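Local coordinates for mitochondrial dynamics protein MID49 (Mus musculus, PDB 4WOY) that sits in the mitochondrial outer membrane, recruits the dynamin-related GTPase Drp1 to the mitochondrial surface, regulates its GTPase activity and is required for mitochondrial fission, at residues G241-G249 with E310-L318; H252-L260 with L277-G285. The protein carries 1 engineered substitution. All coordinates share one frame; numbering follows the deposited sequence.

Contact 1: G241-G249 with E310-L318; sequences GHPALVRLG and EIDDIGYVL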
loop_
_atom_site.group_PDB
_atom_site.type_symbol
_atom_site.label_atom_id
_atom_site.label_comp_id
_atom_site.label_asym_id
_atom_site.label_seq_id
_atom_site.Cartn_x
_atom_site.Cartn_y
_atom_site.Cartn_z
ATOM N N GLY A 241 4.928 -5.318 16.380
ATOM C CA GLY A 241 5.452 -5.510 17.723
ATOM C C GLY A 241 6.471 -6.623 17.856
ATOM O O GLY A 241 7.231 -6.682 18.812
ATOM N N HIS A 242 6.398 -7.583 16.950
ATOM C CA HIS A 242 7.272 -8.744 16.998
ATOM C C HIS A 242 8.306 -8.736 15.876
ATOM O O HIS A 242 7.933 -8.692 14.712
ATOM C CB HIS A 242 6.420 -9.993 16.914
ATOM C CG HIS A 242 6.671 -10.968 18.007
ATOM N ND1 HIS A 242 7.676 -11.907 17.943
ATOM C CD2 HIS A 242 6.046 -11.160 19.190
ATOM C CE1 HIS A 242 7.665 -12.634 19.044
ATOM N NE2 HIS A 242 6.682 -12.203 19.816
ATOM N N PRO A 243 9.604 -8.843 16.213
ATOM C CA PRO A 243 10.614 -8.821 15.143
ATOM C C PRO A 243 10.456 -9.973 14.152
ATOM O O PRO A 243 10.811 -9.816 12.989
ATOM C CB PRO A 243 11.948 -8.910 15.900
ATOM C CG PRO A 243 11.599 -9.233 17.315
ATOM C CD PRO A 243 10.217 -8.744 17.551
ATOM N N ALA A 244 9.944 -11.111 14.609
ATOM C CA ALA A 244 9.635 -12.236 13.730
ATOM C C ALA A 244 8.458 -11.992 12.788
ATOM O O ALA A 244 8.456 -12.476 11.662
ATOM C CB ALA A 244 9.361 -13.487 14.565
ATOM N N LEU A 245 7.460 -11.238 13.239
ATOM C CA LEU A 245 6.203 -11.109 12.496
ATOM C C LEU A 245 6.172 -9.916 11.571
ATOM O O LEU A 245 5.172 -9.681 10.906
ATOM C CB LEU A 245 5.035 -10.994 13.467
ATOM C CG LEU A 245 4.933 -12.067 14.541
ATOM C CD1 LEU A 245 3.700 -11.796 15.401
ATOM C CD2 LEU A 245 4.883 -13.464 13.916
ATOM N N VAL A 246 7.252 -9.143 11.560
ATOM C CA VAL A 246 7.288 -7.856 10.855
ATOM C C VAL A 246 7.057 -7.987 9.348
ATOM O O VAL A 246 6.553 -7.058 8.702
ATOM C CB VAL A 246 8.628 -7.122 11.140
ATOM C CG1 VAL A 246 9.018 -6.165 10.013
ATOM C CG2 VAL A 246 8.525 -6.376 12.455
ATOM N N ARG A 247 7.398 -9.141 8.785
ATOM C CA ARG A 247 7.184 -9.357 7.350
ATOM C C ARG A 247 5.681 -9.462 7.016
ATOM O O ARG A 247 5.253 -9.187 5.898
ATOM C CB ARG A 247 7.908 -10.625 6.891
ATOM C CG ARG A 247 9.418 -10.502 6.727
ATOM C CD ARG A 247 9.813 -9.682 5.521
ATOM N NE ARG A 247 9.250 -10.177 4.263
ATOM C CZ ARG A 247 9.756 -11.176 3.546
ATOM N NH1 ARG A 247 10.827 -11.822 3.972
ATOM N NH2 ARG A 247 9.187 -11.541 2.406
ATOM N N LEU A 248 4.890 -9.877 8.000
ATOM C CA LEU A 248 3.445 -9.929 7.851
ATOM C C LEU A 248 2.962 -8.509 7.904
ATOM O O LEU A 248 2.893 -7.922 8.986
ATOM C CB LEU A 248 2.803 -10.751 8.962
ATOM C CG LEU A 248 3.163 -12.226 8.883
ATOM C CD1 LEU A 248 2.467 -13.014 9.981
ATOM C CD2 LEU A 248 2.832 -12.760 7.477
ATOM N N GLY A 249 2.683 -7.937 6.739
ATOM C CA GLY A 249 2.331 -6.533 6.672
ATOM C C GLY A 249 0.878 -6.303 6.343
ATOM O O GLY A 249 0.079 -7.225 6.312
ATOM N N GLU A 310 11.767 -18.659 7.513
ATOM C CA GLU A 310 10.917 -17.506 7.804
ATOM C C GLU A 310 9.520 -17.947 8.207
ATOM O O GLU A 310 9.032 -17.607 9.275
ATOM C CB GLU A 310 10.828 -16.599 6.580
ATOM C CG GLU A 310 11.717 -15.384 6.609
ATOM C CD GLU A 310 11.764 -14.700 5.269
ATOM O OE1 GLU A 310 11.868 -15.409 4.243
ATOM O OE2 GLU A 310 11.652 -13.464 5.229
ATOM N N ILE A 311 8.908 -18.756 7.354
ATOM C CA ILE A 311 7.591 -19.299 7.614
ATOM C C ILE A 311 7.551 -20.117 8.897
ATOM O O ILE A 311 6.667 -19.947 9.732
ATOM C CB ILE A 311 7.150 -20.176 6.440
ATOM C CG1 ILE A 311 6.768 -19.293 5.253
ATOM C CG2 ILE A 311 6.011 -21.069 6.842
ATOM C CD1 ILE A 311 6.446 -20.065 4.012
ATOM N N ASP A 312 8.541 -20.975 9.068
ATOM C CA ASP A 312 8.611 -21.834 10.235
ATOM C C ASP A 312 8.765 -20.984 11.488
ATOM O O ASP A 312 8.226 -21.300 12.546
ATOM C CB ASP A 312 9.767 -22.827 10.108
ATOM C CG ASP A 312 9.501 -23.907 9.072
ATOM O OD1 ASP A 312 8.321 -24.105 8.689
ATOM O OD2 ASP A 312 10.473 -24.573 8.654
ATOM N N ASP A 313 9.492 -19.885 11.355
ATOM C CA ASP A 313 9.783 -19.040 12.498
ATOM C C ASP A 313 8.542 -18.247 12.914
ATOM O O ASP A 313 8.243 -18.120 14.101
ATOM C CB ASP A 313 10.944 -18.095 12.169
ATOM C CG ASP A 313 11.709 -17.664 13.396
ATOM O OD1 ASP A 313 11.257 -16.718 14.072
ATOM O OD2 ASP A 313 12.757 -18.275 13.686
ATOM N N ILE A 314 7.839 -17.707 11.925
ATOM C CA ILE A 314 6.594 -16.985 12.149
ATOM C C ILE A 314 5.554 -17.905 12.791
ATOM O O ILE A 314 4.795 -17.498 13.668
ATOM C CB ILE A 314 6.043 -16.409 10.817
ATOM C CG1 ILE A 314 7.052 -15.437 10.195
ATOM C CG2 ILE A 314 4.707 -15.743 11.048
ATOM C CD1 ILE A 314 6.674 -14.904 8.832
ATOM N N GLY A 315 5.557 -19.159 12.360
ATOM C CA GLY A 315 4.616 -20.147 12.837
ATOM C C GLY A 315 4.750 -20.355 14.326
ATOM O O GLY A 315 3.750 -20.405 15.047
ATOM N N TYR A 316 5.983 -20.477 14.801
ATOM C CA TYR A 316 6.177 -20.784 16.206
ATOM C C TYR A 316 5.923 -19.584 17.091
ATOM O O TYR A 316 5.640 -19.757 18.268
ATOM C CB TYR A 316 7.576 -21.354 16.471
ATOM C CG TYR A 316 7.612 -22.863 16.365
ATOM C CD1 TYR A 316 6.525 -23.571 15.836
ATOM C CD2 TYR A 316 8.696 -23.590 16.846
ATOM C CE1 TYR A 316 6.532 -24.957 15.755
ATOM C CE2 TYR A 316 8.715 -24.981 16.771
ATOM C CZ TYR A 316 7.630 -25.658 16.224
ATOM O OH TYR A 316 7.645 -27.035 16.149
ATOM N N VAL A 317 6.061 -18.377 16.552
ATOM C CA VAL A 317 5.630 -17.170 17.270
ATOM C C VAL A 317 4.095 -17.088 17.361
ATOM O O VAL A 317 3.541 -16.691 18.384
ATOM C CB VAL A 317 6.175 -15.873 16.609
ATOM C CG1 VAL A 317 5.558 -14.618 17.252
ATOM C CG2 VAL A 317 7.686 -15.825 16.707
ATOM N N LEU A 318 3.418 -17.480 16.290
ATOM C CA LEU A 318 1.965 -17.381 16.208
ATOM C C LEU A 318 1.218 -18.507 16.937
ATOM O O LEU A 318 -0.006 -18.510 16.963
ATOM C CB LEU A 318 1.515 -17.307 14.743
ATOM C CG LEU A 318 1.912 -15.981 14.084
ATOM C CD1 LEU A 318 1.335 -15.829 12.694
ATOM C CD2 LEU A 318 1.520 -14.799 14.970
#
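L248 N donates to L245 O at 2.9 Å across a type I turn, and both leucines of that turn press on I314 of helix 308-317 and on L318, which follows it. The CG2 branch of I314 lies 3.7 Å from L245 CD2 and equally near L248 CD1, touching one methyl of each leucine. L245 CD1 meets L318 CD2 at 3.7 Å. V317 CG1, held anti to the backbone N (chi1 172°), sits over one face of the H242 imidazole, 3.5 Å from the centroid and 16° off the ring normal, a CH-pi contact, and also touches L245 CD2 at 3.6 Å. V317 CG2 rests on A244 CB at 3.6 Å. At the surface, the exposed R247, bent at chi2 and chi3, brings NH1 to the carboxylate of E310. The charges suit a salt bridge, but the modelled approach is too close, so its detail is doubtful. E310 OE1 accepts a hydrogen bond from R307 N, and the guanidinium makes a cation-pi contact with F306. Within the Mab-21 HhH/H2TH-like region, the 241-249 loop joins helices 228-241 and 250-261. L245 and L248 also touch C239 of helix 228-241, while I314 and L318 touch L287 of helix 272-288, so the hydrophobic layer continues into both helices.

Contact 2: H252-L260 with L277-G285; sequences HLTQVVLHL and LQALEFLVG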
loop_
_atom_site.group_PDB
_atom_site.type_symbol
_atom_site.label_atom_id
_atom_site.label_comp_id
_atom_site.label_asym_id
_atom_site.label_seq_id
_atom_site.Cartn_x
_atom_site.Cartn_y
_atom_site.Cartn_z
ATOM N N HIS A 252 -0.777 -8.612 3.635
ATOM C CA HIS A 252 -0.920 -9.987 4.107
ATOM C C HIS A 252 -2.139 -10.161 4.979
ATOM O O HIS A 252 -2.945 -11.099 4.781
ATOM C CB HIS A 252 0.292 -10.406 4.914
ATOM C CG HIS A 252 1.564 -10.376 4.145
ATOM N ND1 HIS A 252 2.309 -9.225 3.997
ATOM C CD2 HIS A 252 2.228 -11.349 3.478
ATOM C CE1 HIS A 252 3.374 -9.490 3.260
ATOM N NE2 HIS A 252 3.348 -10.769 2.930
ATOM N N LEU A 253 -2.240 -9.279 5.977
ATOM C CA LEU A 253 -3.257 -9.407 7.009
ATOM C C LEU A 253 -4.618 -8.988 6.449
ATOM O O LEU A 253 -5.667 -9.427 6.933
ATOM C CB LEU A 253 -2.858 -8.585 8.251
ATOM C CG LEU A 253 -1.502 -9.002 8.850
ATOM C CD1 LEU A 253 -0.886 -7.896 9.703
ATOM C CD2 LEU A 253 -1.641 -10.295 9.658
ATOM N N THR A 254 -4.602 -8.156 5.414
ATOM C CA THR A 254 -5.828 -7.822 4.698
ATOM C C THR A 254 -6.501 -9.082 4.175
ATOM O O THR A 254 -7.725 -9.256 4.250
ATOM C CB THR A 254 -5.532 -6.885 3.524
ATOM O OG1 THR A 254 -5.103 -5.615 4.033
ATOM C CG2 THR A 254 -6.767 -6.723 2.596
ATOM N N GLN A 255 -5.671 -9.965 3.637
ATOM C CA GLN A 255 -6.146 -11.210 3.056
ATOM C C GLN A 255 -6.833 -12.054 4.122
ATOM O O GLN A 255 -7.851 -12.707 3.866
ATOM C CB GLN A 255 -4.970 -11.967 2.429
ATOM C CG GLN A 255 -4.670 -11.638 0.977
ATOM C CD GLN A 255 -5.161 -10.283 0.520
ATOM O OE1 GLN A 255 -6.289 -10.149 0.070
ATOM N NE2 GLN A 255 -4.301 -9.285 0.589
ATOM N N VAL A 256 -6.250 -12.031 5.320
ATOM C CA VAL A 256 -6.791 -12.763 6.455
ATOM C C VAL A 256 -8.150 -12.230 6.811
ATOM O O VAL A 256 -9.069 -13.002 7.024
ATOM C CB VAL A 256 -5.911 -12.668 7.696
ATOM C CG1 VAL A 256 -6.582 -13.423 8.828
ATOM C CG2 VAL A 256 -4.516 -13.247 7.417
ATOM N N VAL A 257 -8.274 -10.909 6.902
ATOM C CA VAL A 257 -9.543 -10.301 7.300
ATOM C C VAL A 257 -10.602 -10.386 6.194
ATOM O O VAL A 257 -11.789 -10.525 6.478
ATOM C CB VAL A 257 -9.346 -8.842 7.742
ATOM C CG1 VAL A 257 -10.719 -8.167 8.041
ATOM C CG2 VAL A 257 -8.442 -8.811 8.972
ATOM N N LEU A 258 -10.181 -10.334 4.934
ATOM C CA LEU A 258 -11.134 -10.558 3.849
ATOM C C LEU A 258 -11.688 -11.982 3.902
ATOM O O LEU A 258 -12.858 -12.196 3.665
ATOM C CB LEU A 258 -10.496 -10.276 2.486
ATOM C CG LEU A 258 -10.409 -8.770 2.188
ATOM C CD1 LEU A 258 -9.575 -8.472 0.960
ATOM C CD2 LEU A 258 -11.808 -8.166 2.046
ATOM N N HIS A 259 -10.845 -12.952 4.227
ATOM C CA HIS A 259 -11.280 -14.335 4.306
ATOM C C HIS A 259 -12.305 -14.551 5.413
ATOM O O HIS A 259 -13.365 -15.125 5.180
ATOM C CB HIS A 259 -10.075 -15.252 4.519
ATOM C CG HIS A 259 -10.422 -16.707 4.550
ATOM N ND1 HIS A 259 -10.666 -17.392 5.723
ATOM C CD2 HIS A 259 -10.577 -17.607 3.551
ATOM C CE1 HIS A 259 -10.950 -18.651 5.446
ATOM N NE2 HIS A 259 -10.898 -18.809 4.135
ATOM N N LEU A 260 -11.994 -14.088 6.618
ATOM C CA LEU A 260 -12.926 -14.217 7.736
ATOM C C LEU A 260 -14.086 -13.265 7.529
ATOM O O LEU A 260 -15.244 -13.650 7.692
ATOM C CB LEU A 260 -12.248 -13.900 9.076
ATOM C CG LEU A 260 -10.925 -14.568 9.451
ATOM C CD1 LEU A 260 -10.544 -14.237 10.874
ATOM C CD2 LEU A 260 -11.021 -16.054 9.275
ATOM N N LEU A 277 -8.561 -14.332 17.325
ATOM C CA LEU A 277 -7.932 -15.634 17.505
ATOM C C LEU A 277 -8.107 -16.447 16.223
ATOM O O LEU A 277 -7.163 -17.080 15.737
ATOM C CB LEU A 277 -8.515 -16.380 18.706
ATOM C CG LEU A 277 -8.303 -15.679 20.056
ATOM C CD1 LEU A 277 -8.921 -16.440 21.242
ATOM C CD2 LEU A 277 -6.848 -15.344 20.307
ATOM N N GLN A 278 -9.298 -16.363 15.644
ATOM C CA GLN A 278 -9.573 -17.006 14.366
ATOM C C GLN A 278 -8.601 -16.573 13.261
ATOM O O GLN A 278 -8.233 -17.389 12.421
ATOM C CB GLN A 278 -10.998 -16.711 13.918
ATOM C CG GLN A 278 -11.537 -17.745 12.986
ATOM C CD GLN A 278 -12.858 -17.342 12.402
ATOM O OE1 GLN A 278 -13.527 -16.453 12.923
ATOM N NE2 GLN A 278 -13.266 -18.019 11.330
ATOM N N ALA A 279 -8.233 -15.291 13.242
ATOM C CA ALA A 279 -7.215 -14.788 12.312
ATOM C C ALA A 279 -5.849 -15.432 12.532
ATOM O O ALA A 279 -5.175 -15.803 11.576
ATOM C CB ALA A 279 -7.084 -13.290 12.424
ATOM N N LEU A 280 -5.426 -15.545 13.784
ATOM C CA LEU A 280 -4.139 -16.156 14.065
ATOM C C LEU A 280 -4.179 -17.604 13.600
ATOM O O LEU A 280 -3.186 -18.139 13.107
ATOM C CB LEU A 280 -3.785 -16.091 15.549
ATOM C CG LEU A 280 -3.589 -14.733 16.222
ATOM C CD1 LEU A 280 -2.815 -14.933 17.508
ATOM C CD2 LEU A 280 -2.913 -13.717 15.336
ATOM N N GLU A 281 -5.329 -18.237 13.808
ATOM C CA GLU A 281 -5.526 -19.615 13.416
ATOM C C GLU A 281 -5.375 -19.787 11.924
ATOM O O GLU A 281 -4.727 -20.726 11.449
ATOM C CB GLU A 281 -6.910 -20.096 13.835
ATOM C CG GLU A 281 -6.947 -20.688 15.224
ATOM C CD GLU A 281 -8.353 -21.034 15.690
ATOM O OE1 GLU A 281 -9.292 -21.045 14.853
ATOM O OE2 GLU A 281 -8.513 -21.297 16.900
ATOM N N PHE A 282 -5.991 -18.870 11.192
ATOM C CA PHE A 282 -5.964 -18.914 9.751
ATOM C C PHE A 282 -4.534 -18.682 9.270
ATOM O O PHE A 282 -4.051 -19.368 8.358
ATOM C CB PHE A 282 -6.928 -17.878 9.164
ATOM C CG PHE A 282 -6.955 -17.878 7.673
ATOM C CD1 PHE A 282 -7.657 -18.853 6.991
ATOM C CD2 PHE A 282 -6.253 -16.931 6.949
ATOM C CE1 PHE A 282 -7.658 -18.883 5.618
ATOM C CE2 PHE A 282 -6.264 -16.954 5.567
ATOM C CZ PHE A 282 -6.967 -17.938 4.907
ATOM N N LEU A 283 -3.846 -17.744 9.916
ATOM C CA LEU A 283 -2.470 -17.432 9.545
ATOM C C LEU A 283 -1.586 -18.664 9.719
ATOM O O LEU A 283 -0.855 -19.047 8.791
ATOM C CB LEU A 283 -1.943 -16.269 10.382
ATOM C CG LEU A 283 -2.088 -14.878 9.783
ATOM C CD1 LEU A 283 -1.943 -13.802 10.849
ATOM C CD2 LEU A 283 -1.034 -14.679 8.736
ATOM N N VAL A 284 -1.701 -19.318 10.879
ATOM C CA VAL A 284 -0.892 -20.489 11.183
ATOM C C VAL A 284 -1.157 -21.621 10.186
ATOM O O VAL A 284 -0.231 -22.306 9.748
ATOM C CB VAL A 284 -1.158 -20.988 12.629
ATOM C CG1 VAL A 284 -0.762 -22.446 12.797
ATOM C CG2 VAL A 284 -0.403 -20.132 13.649
ATOM N N GLY A 285 -2.411 -21.772 9.777
ATOM C CA GLY A 285 -2.771 -22.770 8.786
ATOM C C GLY A 285 -2.173 -22.419 7.434
ATOM O O GLY A 285 -1.618 -23.274 6.759
#
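H259 and F282 form the aromatic part of the contact, an offset stack with centroids 4.1 Å apart and planes 23° from parallel. F282 CE1 stands over the centre of the imidazole, 3.3 Å from H259 CE1. Both side chains leave their helices with CG anti to the backbone N (chi1 -177° for H259), which carries the rings to a common place at the solvent-facing border. Aliphatic contacts fill the interior. V256 points at the other helix and splits its methyls: CG1 meets A279 CB at 3.6 Å and also approaches F282 CD2, while CG2 reaches L283 CG at 3.8 Å. The axes of 252-260 and 277-285 approach to 9.9 Å and cross at 115°, with the small A279 against V256 and L260, a steep crossing within the helical region assigned to the Mab-21 HhH/H2TH-like family. L253 CD2 touches L283 CD1 at 3.7 Å, the two leucines meeting roughly at right angles. The amide-bearing chain of Q278 makes a van der Waals contact: extended beyond CG, it slides past L260 in the opposite direction, its NE2 lying 3.6 Å from L260 CD2. L260 CD1 meanwhile packs on the backbone at A279 N. On another side of helix 250-261, V257 meets L217 of helix 210-224 and L235 of helix 228-241.

Contact 2 is nested along the chain inside the loop closed by contact 1, their centres about 14 Å apart, and all four segments belong to the C-terminal helical part of this fragment, predicted to face the cytoplasm. Contact 2 is the more buried, a helix-on-helix crossing with one aromatic stack at its border. Contact 1 is only partly buried and sets a turn-bearing loop against the helix near the chain's end, adding a doubtful charged pair to its leucine and valine packing. The two touch directly: L318 packs on V284 and L283, joining the apolar layers, and the backbone O of L248 also touches L253 CD1. Helix 272-288, which carries half of contact 2, thus also backs contact 1.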